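Local coordinates for protein signal transduction histidine kinase, LytS (Clostridium beijerinckii, PDB 5XSJ) that probably acts as a membrane-bound sensor histidine kinase of a two-component system, passing phosphate from ATP to a histidine, represented here by its N-terminal helical part, at residues D71-I76 with S126-N131; Q38-G43 with S96-K101. One frame throughout, in Å; residues are numbered along the deposited sequence.

Contact 1 of 2, residues D71-I76 with S126-N131; sequences DVNQYI and STLMQN
Ile76 and Leu128 make the dense side of this contact between the start of helix 73-99 and the last turns of helix 104-133. The two side chains slide past each other in opposite directions, and Ile76 CG2 settles 3.8 Å from Leu128 CG. Leu128 also lays CD2 against the amide of Asn73, 3.9 Å from OD1, and touches Thr22 of helix 15-42 and Leu77 and Leu80 of helix 73-99, inside the four-helix bundle. Beside this patch runs a single polar bond: Asn131 ND2 donates to Asn73 OD1 at 3.3 Å, almost straight (163°) and nearly head-on to the carbonyl. The two amides are close to coplanar, 18° apart. Asn131 and Ile76 also meet tip to tip, ND2 against CD1, in a very close approach whose exact distance is doubtful. The other side is thinner. Val72, exposed to solvent, reaches Asn131 ND2 only at 4.3 Å from CG1, and Thr127 offers just CG2, 3.8 Å from Ile76 CD1; its OG1 is bonded to Ala123 O of its own helix. The chemistry implies a neutral joint: one amide-amide hydrogen bond flanked by apolar packing, with no ion pair between the segments.

Contact 2 of 2, residues Q38-G43 with S96-K101; sequences QYILNG and SAYENK
Tyr98 packs its edge on Tyr39 and one face on Ile40 at one end of an up-and-down four-helix bundle, where the C-terminal ends of helices 15-42 and 73-99 come together. Its CG stands anti to the backbone N (chi1 172°), and the ring reaches across to the other helix. There it forms a T-shaped pair with Tyr39: the edge of Tyr98 turns toward the Tyr39 face, with planes at 69° and centroids 5.3 Å apart, and CE2 of Tyr98 sits above the face toward its rim. Ile40 meets Tyr98 in two ways. Its CA stands over the middle of one ring face in a CH-pi contact, 4.2 Å from the centroid, and its CD1 packs 3.9 Å from Tyr98 CB; the side chain of Ile40 also touches Tyr107 and Phe111 of helix 104-133. Tyr39 is tied down at its far end, where OH donates to the anti lone pair of Glu99 OE2, modelled at 2.5 Å, a length to be taken with caution; ring and carboxylate planes are 83° apart. The same oxygen forms a salt bridge with Lys48, which would favour a charged carboxylate. Beyond Tyr98, helix 73-99 ends in a Schellman motif at Lys101. Helix 15-42 gives way to Gly43 at positive phi, and there Tyr98 OH rests 3.3 Å from Gly43 CA, which lies near the plane of the tyrosine ring at its edge.

The two contacts sit on opposite sides of the chain's centre, about 35 Å apart between centres and about 21 Å between nearest atoms. Helix 73-99 links them: its first turn meets helix 104-133 in contact 1 and its last turn meets helix 15-42 in contact 2. The segments alternate along the chain, 38-43, 71-76, 96-101 and 126-131, because this helix serves both contacts, pairing back to helix 15-42 and forward to helix 104-133. One helix thus ties together the two ends of this N-terminal helical part. Each contact has a chain of another protein within reach, and a second subunit packs near contact 1, on Met129 and Gln130.

Contact 1 of 2, residues D71-I76 with S126-N131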
ATOM      1  N   ASP B  71      15.998 -19.949 -21.112  1.00 58.95           N
ATOM      2  CA  ASP B  71      16.932 -18.940 -20.591  1.00 56.38           C
ATOM      3  C   ASP B  71      16.276 -17.807 -19.799  1.00 51.78           C
ATOM      4  O   ASP B  71      16.878 -17.274 -18.872  1.00 52.80           O
ATOM      5  CB  ASP B  71      17.751 -18.326 -21.734  1.00 60.29           C
ATOM      6  CG  ASP B  71      18.855 -19.246 -22.228  1.00 64.88           C
ATOM      7  OD1 ASP B  71      19.388 -20.032 -21.412  1.00 63.34           O
ATOM      8  OD2 ASP B  71      19.193 -19.171 -23.432  1.00 67.03           O
ATOM      9  N   VAL B  72      15.057 -17.429 -20.166  1.00 52.18           N
ATOM     10  CA  VAL B  72      14.399 -16.292 -19.526  1.00 47.68           C
ATOM     11  C   VAL B  72      13.523 -16.710 -18.344  1.00 47.74           C
ATOM     12  O   VAL B  72      13.647 -16.144 -17.252  1.00 45.75           O
ATOM     13  CB  VAL B  72      13.543 -15.502 -20.544  1.00 52.20           C
ATOM     14  CG1 VAL B  72      12.627 -14.502 -19.840  1.00 47.61           C
ATOM     15  CG2 VAL B  72      14.443 -14.791 -21.554  1.00 53.02           C
ATOM     16  N   ASN B  73      12.648 -17.694 -18.561  1.00 44.92           N
ATOM     17  CA  ASN B  73      11.719 -18.140 -17.529  1.00 41.87           C
ATOM     18  C   ASN B  73      12.441 -18.715 -16.324  1.00 40.33           C
ATOM     19  O   ASN B  73      11.919 -18.711 -15.222  1.00 39.91           O
ATOM     20  CB  ASN B  73      10.750 -19.178 -18.086  1.00 46.92           C
ATOM     21  CG  ASN B  73       9.830 -18.608 -19.138  1.00 51.48           C
ATOM     22  OD1 ASN B  73       9.583 -17.398 -19.187  1.00 51.48           O
ATOM     23  ND2 ASN B  73       9.304 -19.484 -19.989  1.00 55.50           N
ATOM     24  N   GLN B  74      13.632 -19.245 -16.575  1.00 41.79           N
ATOM     25  CA  GLN B  74      14.558 -19.727 -15.562  1.00 39.82           C
ATOM     26  C   GLN B  74      14.699 -18.750 -14.388  1.00 39.23           C
ATOM     27  O   GLN B  74      14.627 -19.149 -13.218  1.00 37.45           O
ATOM     28  CB  GLN B  74      15.915 -19.943 -16.228  1.00 45.89           C
ATOM     29  CG  GLN B  74      16.893 -20.875 -15.570  1.00 50.74           C
ATOM     30  CD  GLN B  74      18.264 -20.825 -16.259  1.00 52.25           C
ATOM     31  OE1 GLN B  74      18.531 -19.938 -17.079  1.00 51.46           O
ATOM     32  NE2 GLN B  74      19.129 -21.776 -15.927  1.00 53.19           N
ATOM     33  N   TYR B  75      14.907 -17.474 -14.719  1.00 35.59           N
ATOM     34  CA  TYR B  75      15.087 -16.399 -13.736  1.00 35.81           C
ATOM     35  C   TYR B  75      13.815 -16.098 -12.963  1.00 33.77           C
ATOM     36  O   TYR B  75      13.864 -15.876 -11.761  1.00 32.41           O
ATOM     37  CB  TYR B  75      15.588 -15.109 -14.420  1.00 35.54           C
ATOM     38  CG  TYR B  75      17.017 -15.246 -14.880  1.00 38.57           C
ATOM     39  CD1 TYR B  75      18.062 -15.089 -13.982  1.00 36.71           C
ATOM     40  CD2 TYR B  75      17.321 -15.581 -16.194  1.00 39.84           C
ATOM     41  CE1 TYR B  75      19.372 -15.248 -14.377  1.00 38.29           C
ATOM     42  CE2 TYR B  75      18.639 -15.743 -16.600  1.00 41.43           C
ATOM     43  CZ  TYR B  75      19.656 -15.574 -15.686  1.00 41.65           C
ATOM     44  OH  TYR B  75      20.968 -15.724 -16.064  1.00 44.37           O
ATOM     45  N   ILE B  76      12.687 -16.072 -13.663  1.00 34.24           N
ATOM     46  CA  ILE B  76      11.399 -15.817 -13.038  1.00 33.28           C
ATOM     47  C   ILE B  76      10.998 -16.994 -12.145  1.00 34.12           C
ATOM     48  O   ILE B  76      10.454 -16.800 -11.058  1.00 31.84           O
ATOM     49  CB  ILE B  76      10.301 -15.569 -14.096  1.00 33.96           C
ATOM     50  CG1 ILE B  76      10.707 -14.426 -15.026  1.00 37.73           C
ATOM     51  CG2 ILE B  76       8.964 -15.243 -13.427  1.00 34.46           C
ATOM     52  CD1 ILE B  76       9.789 -14.262 -16.232  1.00 39.66           C
ATOM     53  N   SER B 126       1.538 -14.558 -13.013  1.00 39.50           N
ATOM     54  CA  SER B 126       0.863 -13.933 -14.142  1.00 39.94           C
ATOM     55  C   SER B 126       1.901 -13.496 -15.182  1.00 40.08           C
ATOM     56  O   SER B 126       1.640 -13.543 -16.377  1.00 43.51           O
ATOM     57  CB  SER B 126       0.006 -12.758 -13.681  1.00 39.11           C
ATOM     58  OG  SER B 126       0.780 -11.580 -13.675  1.00 45.89           O
ATOM     59  N   THR B 127       3.094 -13.112 -14.735  1.00 40.67           N
ATOM     60  CA  THR B 127       4.192 -12.834 -15.663  1.00 39.25           C
ATOM     61  C   THR B 127       4.584 -14.084 -16.448  1.00 43.83           C
ATOM     62  O   THR B 127       4.759 -14.042 -17.670  1.00 43.97           O
ATOM     63  CB  THR B 127       5.438 -12.303 -14.935  1.00 40.84           C
ATOM     64  OG1 THR B 127       5.153 -11.030 -14.346  1.00 43.52           O
ATOM     65  CG2 THR B 127       6.600 -12.158 -15.894  1.00 40.79           C
ATOM     66  N   LEU B 128       4.731 -15.202 -15.742  1.00 40.91           N
ATOM     67  CA  LEU B 128       5.033 -16.462 -16.404  1.00 42.18           C
ATOM     68  C   LEU B 128       3.974 -16.807 -17.439  1.00 43.69           C
ATOM     69  O   LEU B 128       4.293 -17.193 -18.558  1.00 43.88           O
ATOM     70  CB  LEU B 128       5.146 -17.588 -15.387  1.00 38.14           C
ATOM     71  CG  LEU B 128       6.545 -17.798 -14.826  1.00 42.28           C
ATOM     72  CD1 LEU B 128       6.502 -18.864 -13.733  1.00 43.01           C
ATOM     73  CD2 LEU B 128       7.522 -18.186 -15.928  1.00 39.97           C
ATOM     74  N   MET B 129       2.710 -16.652 -17.061  1.00 44.55           N
ATOM     75  CA  MET B 129       1.607 -17.038 -17.933  1.00 46.65           C
ATOM     76  C   MET B 129       1.625 -16.223 -19.214  1.00 49.11           C
ATOM     77  O   MET B 129       1.323 -16.733 -20.290  1.00 51.39           O
ATOM     78  CB  MET B 129       0.267 -16.870 -17.223  1.00 46.53           C
ATOM     79  CG  MET B 129      -0.776 -17.928 -17.570  1.00 51.14           C
ATOM     80  SD  MET B 129      -2.247 -17.741 -16.532  1.00 59.98           S
ATOM     81  CE  MET B 129      -1.506 -17.644 -14.902  1.00 43.02           C
ATOM     82  N   GLN B 130       1.985 -14.952 -19.091  1.00 48.38           N
ATOM     83  CA  GLN B 130       2.104 -14.085 -20.250  1.00 50.44           C
ATOM     84  C   GLN B 130       3.249 -14.515 -21.158  1.00 52.62           C
ATOM     85  O   GLN B 130       3.110 -14.499 -22.380  1.00 55.99           O
ATOM     86  CB  GLN B 130       2.306 -12.632 -19.830  1.00 49.28           C
ATOM     87  CG  GLN B 130       1.129 -12.011 -19.096  1.00 49.77           C
ATOM     88  CD  GLN B 130       1.359 -10.526 -18.835  1.00 54.34           C
ATOM     89  OE1 GLN B 130       1.538  -9.734 -19.775  1.00 54.38           O
ATOM     90  NE2 GLN B 130       1.377 -10.144 -17.561  1.00 52.02           N
ATOM     91  N   ASN B 131       4.375 -14.887 -20.559  1.00 49.77           N
ATOM     92  CA  ASN B 131       5.527 -15.355 -21.321  1.00 51.47           C
ATOM     93  C   ASN B 131       5.249 -16.641 -22.088  1.00 54.80           C
ATOM     94  O   ASN B 131       5.632 -16.770 -23.248  1.00 57.16           O
ATOM     95  CB  ASN B 131       6.716 -15.559 -20.394  1.00 52.10           C
ATOM     96  CG  ASN B 131       7.268 -14.256 -19.884  1.00 52.87           C
ATOM     97  OD1 ASN B 131       6.706 -13.190 -20.141  1.00 53.10           O
ATOM     98  ND2 ASN B 131       8.376 -14.328 -19.158  1.00 55.75           N
TER

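Contact 2 of 2, residues Q38-G43 with S96-K101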
ATOM      1  N   GLN B  38      -8.025 -18.092   7.148  1.00 31.92           N
ATOM      2  CA  GLN B  38      -9.147 -18.619   7.928  1.00 33.58           C
ATOM      3  C   GLN B  38      -8.676 -19.401   9.134  1.00 33.81           C
ATOM      4  O   GLN B  38      -9.293 -19.332  10.196  1.00 37.58           O
ATOM      5  CB  GLN B  38     -10.044 -19.502   7.061  1.00 33.82           C
ATOM      6  CG  GLN B  38     -10.765 -18.730   5.946  1.00 33.95           C
ATOM      7  CD  GLN B  38     -11.502 -19.665   5.011  1.00 39.71           C
ATOM      8  OE1 GLN B  38     -12.402 -20.401   5.426  1.00 44.30           O
ATOM      9  NE2 GLN B  38     -11.088 -19.684   3.751  1.00 37.41           N
ATOM     10  N   TYR B  39      -7.581 -20.141   8.987  1.00 30.63           N
ATOM     11  CA  TYR B  39      -7.081 -20.924  10.109  1.00 30.95           C
ATOM     12  C   TYR B  39      -6.629 -20.032  11.257  1.00 34.19           C
ATOM     13  O   TYR B  39      -6.992 -20.271  12.408  1.00 33.64           O
ATOM     14  CB  TYR B  39      -5.929 -21.828   9.690  1.00 31.45           C
ATOM     15  CG  TYR B  39      -5.374 -22.629  10.850  1.00 31.52           C
ATOM     16  CD1 TYR B  39      -6.160 -23.589  11.497  1.00 33.82           C
ATOM     17  CD2 TYR B  39      -4.082 -22.427  11.307  1.00 31.18           C
ATOM     18  CE1 TYR B  39      -5.665 -24.329  12.573  1.00 34.87           C
ATOM     19  CE2 TYR B  39      -3.570 -23.163  12.379  1.00 34.49           C
ATOM     20  CZ  TYR B  39      -4.371 -24.113  13.005  1.00 36.92           C
ATOM     21  OH  TYR B  39      -3.870 -24.849  14.052  1.00 38.14           O
ATOM     22  N   ILE B  40      -5.839 -19.005  10.944  1.00 32.43           N
ATOM     23  CA  ILE B  40      -5.362 -18.081  11.969  1.00 33.59           C
ATOM     24  C   ILE B  40      -6.524 -17.350  12.651  1.00 35.11           C
ATOM     25  O   ILE B  40      -6.455 -17.046  13.843  1.00 36.95           O
ATOM     26  CB  ILE B  40      -4.374 -17.029  11.375  1.00 33.29           C
ATOM     27  CG1 ILE B  40      -3.128 -17.720  10.815  1.00 30.78           C
ATOM     28  CG2 ILE B  40      -3.982 -15.977  12.422  1.00 34.37           C
ATOM     29  CD1 ILE B  40      -2.513 -18.750  11.777  1.00 32.75           C
ATOM     30  N   LEU B  41      -7.592 -17.080  11.899  1.00 34.75           N
ATOM     31  CA  LEU B  41      -8.728 -16.337  12.438  1.00 36.62           C
ATOM     32  C   LEU B  41      -9.718 -17.184  13.231  1.00 38.74           C
ATOM     33  O   LEU B  41     -10.482 -16.633  14.015  1.00 42.10           O
ATOM     34  CB  LEU B  41      -9.491 -15.621  11.324  1.00 36.53           C
ATOM     35  CG  LEU B  41      -8.812 -14.463  10.582  1.00 37.48           C
ATOM     36  CD1 LEU B  41      -9.879 -13.534  10.021  1.00 38.66           C
ATOM     37  CD2 LEU B  41      -7.848 -13.710  11.480  1.00 36.23           C
ATOM     38  N   ASN B  42      -9.715 -18.507  13.050  1.00 40.70           N
ATOM     39  CA  ASN B  42     -10.681 -19.358  13.772  1.00 40.17           C
ATOM     40  C   ASN B  42     -10.168 -20.725  14.255  1.00 42.12           C
ATOM     41  O   ASN B  42     -10.732 -21.319  15.172  1.00 45.13           O
ATOM     42  CB  ASN B  42     -11.916 -19.592  12.900  1.00 42.63           C
ATOM     43  CG  ASN B  42     -13.025 -20.327  13.651  1.00 50.10           C
ATOM     44  OD1 ASN B  42     -13.446 -19.910  14.737  1.00 48.05           O
ATOM     45  ND2 ASN B  42     -13.472 -21.455  13.093  1.00 49.96           N
ATOM     46  N   GLY B  43      -9.122 -21.243  13.627  1.00 40.97           N
ATOM     47  CA  GLY B  43      -8.501 -22.464  14.101  1.00 37.20           C
ATOM     48  C   GLY B  43      -9.116 -23.775  13.653  1.00 38.53           C
ATOM     49  O   GLY B  43      -8.797 -24.817  14.216  1.00 41.19           O
ATOM     50  N   SER B  96       2.876 -21.390  13.972  1.00 35.07           N
ATOM     51  CA  SER B  96       3.582 -21.780  15.177  1.00 37.72           C
ATOM     52  C   SER B  96       3.297 -20.858  16.371  1.00 37.33           C
ATOM     53  O   SER B  96       3.033 -21.335  17.465  1.00 39.94           O
ATOM     54  CB  SER B  96       5.078 -21.834  14.886  1.00 35.45           C
ATOM     55  OG  SER B  96       5.796 -22.183  16.043  1.00 45.58           O
ATOM     56  N   ALA B  97       3.352 -19.548  16.171  1.00 37.34           N
ATOM     57  CA  ALA B  97       3.047 -18.610  17.249  1.00 37.95           C
ATOM     58  C   ALA B  97       1.573 -18.677  17.618  1.00 38.17           C
ATOM     59  O   ALA B  97       1.208 -18.577  18.785  1.00 39.32           O
ATOM     60  CB  ALA B  97       3.434 -17.177  16.850  1.00 38.90           C
ATOM     61  N   TYR B  98       0.728 -18.849  16.609  1.00 36.13           N
ATOM     62  CA  TYR B  98      -0.706 -18.956  16.816  1.00 34.72           C
ATOM     63  C   TYR B  98      -1.059 -20.148  17.704  1.00 39.63           C
ATOM     64  O   TYR B  98      -1.839 -20.025  18.651  1.00 39.43           O
ATOM     65  CB  TYR B  98      -1.419 -19.084  15.476  1.00 34.14           C
ATOM     66  CG  TYR B  98      -2.896 -19.395  15.583  1.00 35.82           C
ATOM     67  CD1 TYR B  98      -3.795 -18.430  16.007  1.00 34.86           C
ATOM     68  CD2 TYR B  98      -3.391 -20.646  15.250  1.00 36.02           C
ATOM     69  CE1 TYR B  98      -5.139 -18.696  16.095  1.00 34.97           C
ATOM     70  CE2 TYR B  98      -4.745 -20.929  15.347  1.00 35.19           C
ATOM     71  CZ  TYR B  98      -5.609 -19.944  15.767  1.00 35.41           C
ATOM     72  OH  TYR B  98      -6.951 -20.194  15.861  1.00 38.06           O
ATOM     73  N   GLU B  99      -0.491 -21.306  17.387  1.00 39.61           N
ATOM     74  CA  GLU B  99      -0.834 -22.535  18.094  1.00 38.22           C
ATOM     75  C   GLU B  99      -0.241 -22.549  19.506  1.00 40.95           C
ATOM     76  O   GLU B  99      -0.742 -23.239  20.386  1.00 40.67           O
ATOM     77  CB  GLU B  99      -0.375 -23.741  17.288  1.00 36.58           C
ATOM     78  CG  GLU B  99      -1.164 -23.911  16.010  1.00 35.78           C
ATOM     79  CD  GLU B  99      -0.703 -25.097  15.182  1.00 36.53           C
ATOM     80  OE1 GLU B  99       0.441 -25.545  15.394  1.00 39.30           O
ATOM     81  OE2 GLU B  99      -1.484 -25.577  14.320  1.00 33.60           O
ATOM     82  N   ASN B 100       0.822 -21.775  19.703  1.00 40.53           N
ATOM     83  CA  ASN B 100       1.376 -21.501  21.029  1.00 40.76           C
ATOM     84  C   ASN B 100       0.573 -20.488  21.830  1.00 43.03           C
ATOM     85  O   ASN B 100       0.965 -20.120  22.937  1.00 44.26           O
ATOM     86  CB  ASN B 100       2.807 -20.986  20.914  1.00 42.19           C
ATOM     87  CG  ASN B 100       3.819 -22.064  21.141  1.00 49.77           C
ATOM     88  OD1 ASN B 100       4.117 -22.413  22.286  1.00 56.54           O
ATOM     89  ND2 ASN B 100       4.362 -22.609  20.051  1.00 49.11           N
ATOM     90  N   LYS B 101      -0.529 -20.021  21.248  1.00 42.12           N
ATOM     91  CA  LYS B 101      -1.415 -19.034  21.874  1.00 43.37           C
ATOM     92  C   LYS B 101      -0.663 -17.789  22.333  1.00 42.11           C
ATOM     93  O   LYS B 101      -0.846 -17.303  23.443  1.00 46.68           O
ATOM     94  CB  LYS B 101      -2.178 -19.681  23.030  1.00 42.66           C
ATOM     95  CG  LYS B 101      -3.100 -20.798  22.549  1.00 40.23           C
ATOM     96  CD  LYS B 101      -3.877 -21.441  23.682  1.00 46.53           C
ATOM     97  CE  LYS B 101      -4.912 -20.490  24.270  1.00 52.23           C
ATOM     98  NZ  LYS B 101      -5.502 -21.036  25.529  1.00 54.15           N
TER